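Local coordinates for lipoprotein (Streptococcus pneumoniae serotype 4, PDB 6JF1) that probably captures L-methionine outside the cell and delivers it to the membrane components of an ABC importer, at residues A199-N203 against T204-E208. Residues are numbered along the deposited sequence; the frame is centred on the assembly and turned at random.
With MET (methionine), chain B.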
# COMPACT_ATOMS: atom_id res chain seq x y z
N ALA A 199 -8.05 -11.63 -7.55
CA ALA A 199 -6.96 -10.59 -7.63
C ALA A 199 -6.36 -10.37 -6.24
O ALA A 199 -7.08 -10.38 -5.23
CB ALA A 199 -7.48 -9.26 -8.19
N VAL A 200 -5.05 -10.16 -6.21
CA VAL A 200 -4.42 -9.67 -4.98
C VAL A 200 -4.43 -8.14 -5.03
O VAL A 200 -4.01 -7.52 -6.05
CB VAL A 200 -3.01 -10.27 -4.78
CG1 VAL A 200 -2.33 -9.74 -3.51
CG2 VAL A 200 -3.10 -11.80 -4.75
N VAL A 201 -4.96 -7.56 -3.94
CA VAL A 201 -5.22 -6.12 -3.92
C VAL A 201 -4.67 -5.48 -2.64
O VAL A 201 -5.09 -5.82 -1.52
CB VAL A 201 -6.72 -5.83 -4.04
CG1 VAL A 201 -6.92 -4.32 -4.09
CG2 VAL A 201 -7.33 -6.53 -5.26
N ASN A 202 -3.76 -4.52 -2.82
CA ASN A 202 -3.25 -3.66 -1.75
C ASN A 202 -4.38 -2.81 -1.14
O ASN A 202 -5.28 -2.33 -1.86
CB ASN A 202 -2.20 -2.69 -2.27
CG ASN A 202 -0.93 -3.38 -2.74
OD1 ASN A 202 -0.78 -3.66 -3.93
ND2 ASN A 202 0.02 -3.60 -1.84
N ASN A 203 -4.30 -2.58 0.18
CA ASN A 203 -5.32 -1.83 0.97
C ASN A 203 -5.60 -0.47 0.34
O ASN A 203 -6.73 0.06 0.46
CB ASN A 203 -4.86 -1.61 2.42
CG ASN A 203 -3.72 -0.60 2.54
OD1 ASN A 203 -2.72 -0.70 1.83
ND2 ASN A 203 -3.86 0.37 3.42
N THR A 204 -4.58 0.12 -0.28
CA THR A 204 -4.72 1.45 -0.87
C THR A 204 -5.93 1.54 -1.83
O THR A 204 -6.50 2.62 -1.98
CB THR A 204 -3.48 1.76 -1.71
OG1 THR A 204 -2.34 1.31 -0.98
CG2 THR A 204 -3.33 3.24 -2.02
N PHE A 205 -6.30 0.43 -2.50
CA PHE A 205 -7.20 0.51 -3.72
C PHE A 205 -8.56 -0.15 -3.42
O PHE A 205 -9.47 -0.15 -4.25
CB PHE A 205 -6.52 -0.13 -4.93
CG PHE A 205 -5.16 0.47 -5.20
CD1 PHE A 205 -5.02 1.82 -5.52
CD2 PHE A 205 -4.01 -0.32 -5.05
CE1 PHE A 205 -3.76 2.37 -5.72
CE2 PHE A 205 -2.76 0.22 -5.29
CZ PHE A 205 -2.63 1.56 -5.61
N VAL A 206 -8.67 -0.67 -2.22
CA VAL A 206 -9.79 -1.50 -1.82
C VAL A 206 -11.08 -0.66 -1.84
O VAL A 206 -12.10 -1.07 -2.40
CB VAL A 206 -9.49 -2.06 -0.42
CG1 VAL A 206 -10.75 -2.35 0.37
CG2 VAL A 206 -8.59 -3.28 -0.51
N THR A 207 -11.06 0.53 -1.24
CA THR A 207 -12.32 1.28 -1.00
C THR A 207 -12.85 1.88 -2.31
O THR A 207 -14.07 1.86 -2.57
CB THR A 207 -12.23 2.23 0.20
OG1 THR A 207 -11.83 1.43 1.32
CG2 THR A 207 -13.56 2.87 0.56
N GLU A 208 -11.93 2.38 -3.13
CA GLU A 208 -12.28 2.94 -4.45
C GLU A 208 -13.05 1.90 -5.29
O GLU A 208 -13.89 2.26 -6.10
CB GLU A 208 -11.04 3.41 -5.20
CG GLU A 208 -11.35 4.23 -6.46
CD GLU A 208 -11.70 3.46 -7.73
OE1 GLU A 208 -11.40 2.24 -7.81
OE2 GLU A 208 -12.27 4.09 -8.67
N MET B . -0.26 0.58 1.77
CA MET B . 0.35 -0.47 0.86
C MET B . 0.39 -1.79 1.62
O MET B . 0.11 -2.86 1.04
CB MET B . 1.78 -0.08 0.47
CG MET B . 2.31 -0.88 -0.74
SD MET B . 4.00 -0.38 -1.17
CE MET B . 3.70 1.10 -2.14
OXT MET B . 0.64 -1.78 2.86
O HOH W 1 -8.80 1.75 0.23
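The methionine pocket takes three consecutive residues, N202, N203 and T204, from the turn that follows strand 198-201, and the bend is closed by the backbone bond from F205 N to N202 O. This bond, 3.0 Å long and nearly straight at the hydrogen (171°), completes a four-residue beta turn, N202 to F205, with N203 and T204 at the corners. A weak bond from V206 N to N203 O (3.4 Å) continues the winding, and a water that accepts from T207 N can donate to N203 O.

The two asparagines bind the two polar groups on the ligand's alpha carbon. N202 ND2 donates to the ligand carboxylate atom O at 3.0 Å, while N203 OD1 accepts from the ligand N at 2.8 Å; the ligand is also hydrogen-bonded to R146 and N231. N203 reaches it with CG lodged between its own backbone N and carbonyl carbon (chi1 70°), and Y106 and D272 hold its ND2. T204 OG1 is hydrogen-bonded to Y65 OH.

Within the turn, T204 CB sits 3.8 Å above the centre of the F205 ring, whose CD2 meets N202 CB at 4.1 Å. V201 CG1 touches V206 CG2 at 4.1 Å.

One tight turn thus presents an amide donor to the carboxylate and an amide oxygen to the amino group, consistent with recognition of the ligand's amino-acid backbone.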